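Local structure of beta-gamma-crystallin (Geodia cydonium, 4IAU) at residues 40-53 with 87-99. The protein is of unknown function but binds calcium and folds as a two-domain beta-gamma-crystallin of Greek key motifs. Numbering follows the deposited sequence.
Sequences IFYQQANYNDASGG and TLYKHVNFGGKEL. With CA (calcium ion), chain B; GOL (glycerol), chain C.
His-91 sets its imidazole between Asp-49 and Gly-52. Its NE2 donates to Asp-49 OD1 (2.8 Å), close to the ring plane but on the anti side of the carboxylate and 29° out of the carboxylate plane. At the other nitrogen, ND1 donates nearly straight to O2 of a glycerol, probably from the crystallisation liquor, and Gly-52 CA lies over one face in a CH-pi contact, 3.6 Å from the ring centroid. The chi1 of Asp-49 (-166°), which sets CG opposite the backbone N, brings the carboxylate to the imidazole edge; two waters also donate to OD1, linking it to Lys-97 N and Lys-90 NZ. Gly-52, at positive phi, is the C-prime residue of a Schellman motif (Gly-53 N to Asn-48 O, Gly-52 N to Asp-49 O) that closes the turn of Asp-49 to Ser-51. Here the N-terminal half of the chain meets the second crystallin domain, whose hairpin 87-99 carries a calcium ligand: Lys-90 O, with Gly-112, Ser-114 and Asp-154, holds the ion, to which the glycerol also binds. Farther from the calcium, Tyr-42 OH donates to Phe-94 O at 2.6 Å, tilted 31° from the carbonyl plane, and Tyr-47 O receives Gly-96 N. Asn-93 ND2 reaches Gly-53 O from above the carbonyl plane (3.2 Å), while a water donates to that oxygen and to Asn-93 O and accepts from Asn-48 ND2. Beyond the tyrosine hydroxyl the contact turns apolar: Ile-40 pushes CD1 against Phe-94 CB (3.6 Å) and the hydroxyl end of Tyr-89, whose ring carries Phe-94 CB over the centre of one face.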
# COMPACT_ATOMS: atom_id res chain seq x y z
N ILE A 40 3.22 5.31 -0.74
CA ILE A 40 1.84 5.73 -0.94
C ILE A 40 1.60 6.90 -0.00
O ILE A 40 1.98 6.88 1.18
CB ILE A 40 0.81 4.61 -0.68
CG1 ILE A 40 1.25 3.30 -1.30
CG2 ILE A 40 -0.56 5.04 -1.20
CD1 ILE A 40 0.43 2.10 -1.00
N PHE A 41 0.96 7.93 -0.54
CA PHE A 41 0.62 9.17 0.13
C PHE A 41 -0.89 9.30 0.21
O PHE A 41 -1.59 8.94 -0.74
CB PHE A 41 1.22 10.39 -0.58
CG PHE A 41 2.74 10.24 -0.75
CD1 PHE A 41 3.22 9.48 -1.82
CD2 PHE A 41 3.61 10.82 0.17
CE1 PHE A 41 4.59 9.28 -1.88
CE2 PHE A 41 4.96 10.57 0.10
CZ PHE A 41 5.43 9.79 -0.92
N TYR A 42 -1.38 9.85 1.34
CA TYR A 42 -2.80 9.88 1.60
C TYR A 42 -3.21 11.27 2.08
O TYR A 42 -2.50 11.92 2.85
CB TYR A 42 -3.16 8.87 2.70
CG TYR A 42 -2.71 7.46 2.40
CD1 TYR A 42 -1.44 7.04 2.72
CD2 TYR A 42 -3.56 6.54 1.79
CE1 TYR A 42 -1.00 5.76 2.44
CE2 TYR A 42 -3.16 5.23 1.52
CZ TYR A 42 -1.87 4.83 1.87
OH TYR A 42 -1.41 3.57 1.67
N GLN A 43 -4.43 11.65 1.69
CA GLN A 43 -4.96 12.96 2.07
C GLN A 43 -5.31 13.05 3.55
O GLN A 43 -5.27 14.16 4.12
CB GLN A 43 -6.20 13.22 1.18
CG GLN A 43 -6.86 14.54 1.43
CD GLN A 43 -7.94 14.82 0.42
OE1 GLN A 43 -8.65 13.89 -0.02
NE2 GLN A 43 -8.08 16.07 0.05
N GLN A 44 -5.71 11.94 4.17
CA GLN A 44 -6.04 11.89 5.57
C GLN A 44 -4.96 11.18 6.36
O GLN A 44 -4.23 10.33 5.85
CB GLN A 44 -7.37 11.16 5.81
CG GLN A 44 -8.54 11.67 5.01
CD GLN A 44 -9.77 10.82 5.20
OE1 GLN A 44 -9.71 9.59 5.15
NE2 GLN A 44 -10.91 11.49 5.41
N ALA A 45 -4.92 11.48 7.67
CA ALA A 45 -4.07 10.73 8.61
C ALA A 45 -4.47 9.27 8.63
O ALA A 45 -5.56 8.88 8.22
CB ALA A 45 -4.18 11.34 9.99
N ASN A 46 -3.54 8.45 9.13
CA ASN A 46 -3.86 7.04 9.30
C ASN A 46 -4.28 6.40 7.99
O ASN A 46 -5.11 5.48 7.97
CB ASN A 46 -4.87 6.80 10.43
CG ASN A 46 -4.39 7.48 11.69
OD1 ASN A 46 -3.23 7.36 12.11
ND2 ASN A 46 -5.26 8.28 12.27
N TYR A 47 -3.68 6.84 6.90
CA TYR A 47 -3.78 6.14 5.62
C TYR A 47 -5.22 6.08 5.16
O TYR A 47 -5.73 5.06 4.69
CB TYR A 47 -3.11 4.77 5.65
CG TYR A 47 -1.80 4.79 6.42
CD1 TYR A 47 -0.78 5.65 6.07
CD2 TYR A 47 -1.63 3.99 7.56
CE1 TYR A 47 0.40 5.72 6.79
CE2 TYR A 47 -0.44 4.04 8.28
CZ TYR A 47 0.58 4.91 7.89
OH TYR A 47 1.79 5.02 8.54
N ASN A 48 -5.92 7.22 5.21
CA ASN A 48 -7.28 7.33 4.71
C ASN A 48 -8.24 6.41 5.43
O ASN A 48 -9.25 5.96 4.89
CB ASN A 48 -7.39 7.18 3.20
CG ASN A 48 -6.87 8.39 2.47
OD1 ASN A 48 -6.64 9.46 3.04
ND2 ASN A 48 -6.73 8.26 1.13
N ASP A 49 -7.99 6.20 6.74
CA ASP A 49 -8.92 5.33 7.47
C ASP A 49 -10.33 5.90 7.55
O ASP A 49 -11.30 5.17 7.38
CB ASP A 49 -8.37 5.04 8.88
CG ASP A 49 -9.08 3.90 9.55
OD1 ASP A 49 -9.24 2.82 8.91
OD2 ASP A 49 -9.50 4.08 10.71
N ALA A 50 -10.47 7.21 7.85
CA ALA A 50 -11.81 7.76 8.09
C ALA A 50 -12.66 7.61 6.85
O ALA A 50 -13.88 7.36 6.96
CB ALA A 50 -11.71 9.19 8.53
N SER A 51 -12.08 7.84 5.67
CA SER A 51 -12.80 7.73 4.42
C SER A 51 -12.90 6.31 3.89
O SER A 51 -13.39 6.09 2.77
CB SER A 51 -12.15 8.59 3.35
OG SER A 51 -10.82 8.16 3.07
N GLY A 52 -12.39 5.32 4.62
CA GLY A 52 -12.40 3.96 4.11
C GLY A 52 -11.70 3.86 2.76
O GLY A 52 -12.10 3.10 1.88
N GLY A 53 -10.60 4.63 2.59
CA GLY A 53 -9.84 4.64 1.38
C GLY A 53 -10.34 5.54 0.28
O GLY A 53 -9.70 5.63 -0.76
N THR A 87 1.58 -6.87 -0.39
CA THR A 87 0.98 -6.20 0.78
C THR A 87 -0.52 -6.08 0.53
O THR A 87 -0.94 -5.72 -0.56
CB THR A 87 1.61 -4.83 1.06
OG1 THR A 87 2.97 -4.99 1.36
CG2 THR A 87 0.99 -4.12 2.24
N LEU A 88 -1.29 -6.41 1.58
CA LEU A 88 -2.74 -6.34 1.60
C LEU A 88 -3.19 -5.13 2.43
O LEU A 88 -2.52 -4.80 3.41
CB LEU A 88 -3.33 -7.61 2.19
CG LEU A 88 -2.82 -8.90 1.54
CD1 LEU A 88 -3.50 -10.08 2.25
CD2 LEU A 88 -3.10 -8.92 0.07
N TYR A 89 -4.32 -4.56 2.07
CA TYR A 89 -4.83 -3.36 2.73
C TYR A 89 -6.30 -3.51 3.06
O TYR A 89 -7.09 -4.12 2.30
CB TYR A 89 -4.63 -2.15 1.82
CG TYR A 89 -3.20 -1.90 1.47
CD1 TYR A 89 -2.40 -1.08 2.26
CD2 TYR A 89 -2.61 -2.45 0.33
CE1 TYR A 89 -1.06 -0.83 1.93
CE2 TYR A 89 -1.30 -2.23 0.01
CZ TYR A 89 -0.52 -1.41 0.82
OH TYR A 89 0.80 -1.21 0.45
N LYS A 90 -6.68 -2.96 4.21
CA LYS A 90 -8.06 -3.06 4.69
C LYS A 90 -9.03 -2.30 3.79
O LYS A 90 -10.15 -2.73 3.59
CB LYS A 90 -8.15 -2.52 6.11
CG LYS A 90 -9.53 -2.63 6.71
CD LYS A 90 -9.60 -2.11 8.13
CE LYS A 90 -10.97 -2.29 8.72
NZ LYS A 90 -11.02 -1.68 10.10
N HIS A 91 -8.64 -1.15 3.25
CA HIS A 91 -9.53 -0.32 2.45
C HIS A 91 -9.14 -0.38 0.97
O HIS A 91 -8.01 -0.75 0.63
CB HIS A 91 -9.54 1.10 2.92
CG HIS A 91 -9.93 1.28 4.32
ND1 HIS A 91 -10.96 0.58 4.90
CD2 HIS A 91 -9.40 2.06 5.27
CE1 HIS A 91 -11.05 0.95 6.17
NE2 HIS A 91 -10.13 1.85 6.43
N VAL A 92 -10.09 -0.02 0.14
CA VAL A 92 -9.78 0.22 -1.26
C VAL A 92 -8.67 1.28 -1.34
O VAL A 92 -8.41 2.05 -0.42
CB VAL A 92 -10.99 0.65 -2.07
CG1 VAL A 92 -12.06 -0.44 -2.13
CG2 VAL A 92 -11.60 1.99 -1.57
N ASN A 93 -7.99 1.31 -2.49
CA ASN A 93 -7.01 2.35 -2.75
C ASN A 93 -5.92 2.37 -1.68
O ASN A 93 -5.38 3.40 -1.29
CB ASN A 93 -7.63 3.72 -2.87
CG ASN A 93 -8.68 3.78 -3.98
OD1 ASN A 93 -8.58 3.08 -4.98
ND2 ASN A 93 -9.70 4.59 -3.74
N PHE A 94 -5.59 1.17 -1.20
CA PHE A 94 -4.43 0.95 -0.35
C PHE A 94 -4.56 1.66 0.97
O PHE A 94 -3.54 2.01 1.62
CB PHE A 94 -3.10 1.27 -1.06
CG PHE A 94 -3.16 0.78 -2.47
CD1 PHE A 94 -3.34 -0.59 -2.74
CD2 PHE A 94 -3.09 1.64 -3.55
CE1 PHE A 94 -3.52 -1.03 -4.03
CE2 PHE A 94 -3.25 1.19 -4.82
CZ PHE A 94 -3.47 -0.17 -5.07
N GLY A 95 -5.79 1.88 1.45
CA GLY A 95 -5.98 2.55 2.71
C GLY A 95 -6.04 1.62 3.89
O GLY A 95 -6.24 0.43 3.79
N GLY A 96 -5.86 2.23 5.08
CA GLY A 96 -6.09 1.53 6.35
C GLY A 96 -5.01 0.55 6.69
O GLY A 96 -3.88 0.56 6.19
N LYS A 97 -5.36 -0.36 7.60
CA LYS A 97 -4.41 -1.36 8.13
C LYS A 97 -3.83 -2.15 6.98
O LYS A 97 -4.55 -2.64 6.10
CB LYS A 97 -5.16 -2.27 9.08
CG LYS A 97 -4.27 -3.25 9.82
CD LYS A 97 -4.92 -3.98 10.95
CE LYS A 97 -5.04 -3.24 12.26
NZ LYS A 97 -4.75 -4.20 13.38
N GLU A 98 -2.50 -2.35 7.01
CA GLU A 98 -1.82 -3.15 6.02
C GLU A 98 -1.27 -4.44 6.66
O GLU A 98 -1.08 -4.55 7.88
CB GLU A 98 -0.65 -2.38 5.36
CG GLU A 98 0.53 -2.13 6.28
CD GLU A 98 1.69 -1.39 5.67
OE1 GLU A 98 1.82 -1.36 4.42
OE2 GLU A 98 2.48 -0.79 6.44
N LEU A 99 -0.99 -5.39 5.79
CA LEU A 99 -0.39 -6.66 6.16
C LEU A 99 0.57 -7.08 5.07
O LEU A 99 0.20 -7.22 3.89
CB LEU A 99 -1.46 -7.75 6.35
CG LEU A 99 -0.93 -9.13 6.64
CD1 LEU A 99 -0.25 -9.19 7.99
CD2 LEU A 99 -2.07 -10.13 6.51
CA CA B . -12.22 -3.70 3.77
C1 GOL C . -15.01 -1.73 3.57
O1 GOL C . -14.57 -3.06 3.17
C2 GOL C . -13.85 -0.75 3.36
O2 GOL C . -12.69 -1.31 3.91
C3 GOL C . -13.67 -0.50 1.86
O3 GOL C . -12.58 0.36 1.58
O HOH W 1 -6.88 5.58 0.02
O HOH W 2 -7.56 0.53 9.28
O HOH W 3 -11.18 1.05 9.67
O HOH W 4 -12.91 -3.64 6.01